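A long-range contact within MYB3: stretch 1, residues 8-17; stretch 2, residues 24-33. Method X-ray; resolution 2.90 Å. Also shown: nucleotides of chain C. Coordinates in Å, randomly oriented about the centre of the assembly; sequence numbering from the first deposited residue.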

# COMPACT_ATOMS: atom_id res chain seq x y z
N ALA A 8 -3.30 0.73 20.81
CA ALA A 8 -4.08 1.74 21.52
C ALA A 8 -4.37 2.85 20.49
O ALA A 8 -5.53 3.25 20.31
CB ALA A 8 -3.28 2.30 22.70
N GLU A 9 -3.30 3.31 19.83
CA GLU A 9 -3.38 4.35 18.79
C GLU A 9 -4.39 3.95 17.71
O GLU A 9 -5.33 4.70 17.41
CB GLU A 9 -2.01 4.59 18.16
CG GLU A 9 -1.00 5.26 19.07
CD GLU A 9 0.29 5.66 18.34
OE1 GLU A 9 1.05 4.75 17.92
OE2 GLU A 9 0.54 6.88 18.19
N ASP A 10 -4.17 2.77 17.11
CA ASP A 10 -5.06 2.25 16.07
C ASP A 10 -6.51 2.40 16.51
O ASP A 10 -7.41 2.58 15.69
CB ASP A 10 -4.75 0.77 15.78
CG ASP A 10 -3.45 0.57 15.00
OD1 ASP A 10 -2.83 1.58 14.61
OD2 ASP A 10 -3.07 -0.61 14.76
N ASP A 11 -6.74 2.32 17.81
CA ASP A 11 -8.08 2.45 18.33
C ASP A 11 -8.64 3.86 18.26
O ASP A 11 -9.81 4.06 17.89
CB ASP A 11 -8.13 1.90 19.75
CG ASP A 11 -8.08 0.38 19.78
OD1 ASP A 11 -8.82 -0.24 18.95
OD2 ASP A 11 -7.31 -0.17 20.61
N LEU A 12 -7.82 4.86 18.59
CA LEU A 12 -8.29 6.24 18.53
C LEU A 12 -8.70 6.55 17.10
O LEU A 12 -9.73 7.17 16.87
CB LEU A 12 -7.22 7.21 19.01
CG LEU A 12 -6.96 7.19 20.53
CD1 LEU A 12 -8.26 6.81 21.27
CD2 LEU A 12 -5.85 6.19 20.87
N ILE A 13 -7.89 6.10 16.14
CA ILE A 13 -8.20 6.33 14.74
C ILE A 13 -9.58 5.75 14.44
O ILE A 13 -10.51 6.48 14.10
CB ILE A 13 -7.18 5.63 13.80
CG1 ILE A 13 -5.81 6.35 13.82
CG2 ILE A 13 -7.75 5.59 12.37
CD1 ILE A 13 -5.77 7.67 13.04
N ARG A 14 -9.70 4.42 14.58
CA ARG A 14 -10.96 3.72 14.31
C ARG A 14 -12.15 4.45 14.93
O ARG A 14 -13.26 4.44 14.39
CB ARG A 14 -10.91 2.27 14.82
CG ARG A 14 -9.83 1.39 14.18
CD ARG A 14 -10.09 -0.09 14.44
NE ARG A 14 -8.96 -0.96 14.10
CZ ARG A 14 -7.90 -1.19 14.88
NH1 ARG A 14 -7.80 -0.59 16.08
NH2 ARG A 14 -6.93 -2.01 14.47
N GLU A 15 -11.92 5.08 16.07
CA GLU A 15 -12.96 5.84 16.75
C GLU A 15 -13.27 7.09 15.91
O GLU A 15 -14.40 7.29 15.44
CB GLU A 15 -12.49 6.27 18.15
CG GLU A 15 -13.49 7.14 18.96
CD GLU A 15 -14.73 6.35 19.43
OE1 GLU A 15 -14.54 5.28 20.07
OE2 GLU A 15 -15.88 6.82 19.17
N TYR A 16 -12.24 7.92 15.74
CA TYR A 16 -12.37 9.16 14.99
C TYR A 16 -13.19 8.95 13.72
O TYR A 16 -14.24 9.59 13.54
CB TYR A 16 -10.99 9.72 14.61
CG TYR A 16 -11.12 11.01 13.84
CD1 TYR A 16 -11.87 12.06 14.36
CD2 TYR A 16 -10.58 11.16 12.57
CE1 TYR A 16 -12.09 13.22 13.63
CE2 TYR A 16 -10.80 12.32 11.82
CZ TYR A 16 -11.56 13.34 12.36
OH TYR A 16 -11.83 14.47 11.63
N VAL A 17 -12.70 8.06 12.86
CA VAL A 17 -13.33 7.73 11.59
C VAL A 17 -14.77 7.28 11.81
O VAL A 17 -15.71 7.93 11.34
CB VAL A 17 -12.57 6.59 10.89
CG1 VAL A 17 -13.23 6.26 9.57
CG2 VAL A 17 -11.12 6.99 10.71
N ASN A 24 -11.79 14.85 7.84
CA ASN A 24 -11.27 16.05 8.43
C ASN A 24 -10.15 15.78 9.40
O ASN A 24 -10.17 16.06 10.60
CB ASN A 24 -12.44 16.85 8.97
CG ASN A 24 -13.35 17.30 7.83
OD1 ASN A 24 -14.55 17.57 8.01
ND2 ASN A 24 -12.77 17.39 6.62
N TRP A 25 -9.12 15.24 8.76
CA TRP A 25 -7.86 14.83 9.34
C TRP A 25 -7.08 15.81 10.19
O TRP A 25 -6.27 15.40 11.03
CB TRP A 25 -6.96 14.31 8.20
CG TRP A 25 -7.48 13.02 7.63
CD1 TRP A 25 -7.79 12.75 6.33
CD2 TRP A 25 -7.71 11.80 8.36
NE1 TRP A 25 -8.21 11.45 6.20
CE2 TRP A 25 -8.17 10.84 7.43
CE3 TRP A 25 -7.58 11.43 9.70
CZ2 TRP A 25 -8.49 9.53 7.80
CZ3 TRP A 25 -7.90 10.13 10.08
CH2 TRP A 25 -8.35 9.20 9.13
N PRO A 26 -7.29 17.13 10.00
CA PRO A 26 -6.50 17.98 10.87
C PRO A 26 -7.11 17.91 12.25
O PRO A 26 -6.39 17.76 13.25
CB PRO A 26 -6.65 19.37 10.26
CG PRO A 26 -7.04 19.09 8.84
CD PRO A 26 -7.99 17.93 8.98
N ARG A 27 -8.43 17.99 12.30
CA ARG A 27 -9.05 17.98 13.60
C ARG A 27 -9.19 16.60 14.26
O ARG A 27 -10.16 16.32 14.98
CB ARG A 27 -10.35 18.83 13.61
CG ARG A 27 -11.69 18.22 13.20
CD ARG A 27 -12.79 19.32 13.37
NE ARG A 27 -13.68 19.13 14.54
CZ ARG A 27 -14.64 19.98 14.92
NH1 ARG A 27 -14.85 21.11 14.24
NH2 ARG A 27 -15.40 19.72 15.99
N ILE A 28 -8.19 15.76 14.00
CA ILE A 28 -8.11 14.45 14.65
C ILE A 28 -7.00 14.63 15.69
O ILE A 28 -6.43 13.66 16.19
CB ILE A 28 -7.70 13.27 13.72
CG1 ILE A 28 -7.88 11.96 14.51
CG2 ILE A 28 -6.24 13.41 13.29
CD1 ILE A 28 -7.48 10.70 13.78
N THR A 29 -6.67 15.89 15.96
CA THR A 29 -5.67 16.22 16.97
C THR A 29 -6.44 16.15 18.28
O THR A 29 -5.85 16.16 19.37
CB THR A 29 -5.12 17.62 16.75
OG1 THR A 29 -4.30 17.61 15.58
CG2 THR A 29 -4.30 18.06 17.95
N SER A 30 -7.76 16.08 18.15
CA SER A 30 -8.70 15.97 19.25
C SER A 30 -8.41 14.65 19.95
O SER A 30 -8.73 14.45 21.12
CB SER A 30 -10.13 15.98 18.72
OG SER A 30 -10.34 17.09 17.88
N PHE A 31 -7.83 13.73 19.19
CA PHE A 31 -7.43 12.44 19.71
C PHE A 31 -5.95 12.36 19.35
O PHE A 31 -5.48 13.09 18.47
CB PHE A 31 -8.18 11.30 19.02
CG PHE A 31 -9.67 11.40 19.16
CD1 PHE A 31 -10.37 12.44 18.55
CD2 PHE A 31 -10.37 10.45 19.88
CE1 PHE A 31 -11.75 12.53 18.66
CE2 PHE A 31 -11.75 10.52 19.99
CZ PHE A 31 -12.44 11.57 19.37
N LEU A 32 -5.20 11.50 20.05
CA LEU A 32 -3.78 11.34 19.74
C LEU A 32 -3.15 12.71 19.45
O LEU A 32 -2.84 13.05 18.31
CB LEU A 32 -3.64 10.44 18.50
CG LEU A 32 -4.37 9.08 18.56
CD1 LEU A 32 -5.04 8.76 17.22
CD2 LEU A 32 -3.38 7.99 18.95
N PRO A 33 -2.96 13.51 20.51
CA PRO A 33 -2.37 14.84 20.39
C PRO A 33 -0.90 14.79 19.95
O PRO A 33 -0.32 15.80 19.55
CB PRO A 33 -2.53 15.41 21.80
CG PRO A 33 -2.39 14.16 22.66
CD PRO A 33 -3.24 13.16 21.91
P DT C 5 -8.67 16.74 4.70
OP1 DT C 5 -10.00 16.09 4.74
OP2 DT C 5 -7.84 16.83 5.94
O5' DT C 5 -7.86 16.03 3.54
C5' DT C 5 -8.45 15.94 2.25
C4' DT C 5 -7.49 15.35 1.24
O4' DT C 5 -6.37 16.22 0.95
C3' DT C 5 -6.89 13.99 1.56
O3' DT C 5 -6.81 13.32 0.33
C2' DT C 5 -5.46 14.34 1.95
C1' DT C 5 -5.20 15.44 0.94
N1 DT C 5 -4.06 16.31 1.22
C2 DT C 5 -3.20 16.59 0.18
O2 DT C 5 -3.36 16.15 -0.95
N3 DT C 5 -2.16 17.42 0.50
C4 DT C 5 -1.90 18.00 1.73
O4 DT C 5 -0.94 18.75 1.86
C5 DT C 5 -2.83 17.65 2.78
C7 DT C 5 -2.62 18.22 4.15
C6 DT C 5 -3.85 16.84 2.48

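A helix packs against an irregular segment most economically when one large side chain serves several partners at once, and the contact between residues 8-17 and 24-33 of MYB3 illustrates the principle. The helical stretch brings Leu12 opposite Phe31 and Tyr16 opposite Ile28, one helical turn apart, and the two stretches together bury 570 Å².

Apolar packing accounts for most of the interface. Tyr16, whose side chain adopts the t rotamer, has the largest area covered by the other stretch. One turn earlier, Leu12 CB lies 3.2 Å from Leu32 CD1, a tight approach for two carbons, and 4.2 Å from Phe31 CB. Ile13 shows how a residue can contribute although its CA-to-CB bond points away: its side chain bends back, bringing Ile13 CD1 to 3.6 Å from Ile28 CD1. Even an acidic residue takes part through its aliphatic portion, with Glu9 CG 3.6 Å from Leu32 CD2.

The aromatic contacts converge on the same tyrosine. Ile28 covers one face of its ring in a CH-pi arrangement, with Ile28 CG1 3.7 Å from the centroid of the Tyr16 ring. Trp25 approaches at the ring edge, Trp25 CZ3 lying 3.8 Å from Tyr16 CD2; the planes of the two aromatic systems meet at 53°, an oblique pairing. Val17 extends this cluster, its CG2 being 3.9 Å from Trp25 CH2.

Polar bonding across the contact is sparse. The single hydrogen bond runs from Tyr16 OH to Asn24 O at 2.5 Å; it is weak despite the short separation, a reminder that distance alone does not make a good bond. The hydroxyl of Tyr16 thus sits against a backbone carbonyl, while the ring lies among largely apolar side chains. By contrast, the salt bridge between Arg14 NH1 and Asp11 OD1, 3.1 Å long, stays within the helix.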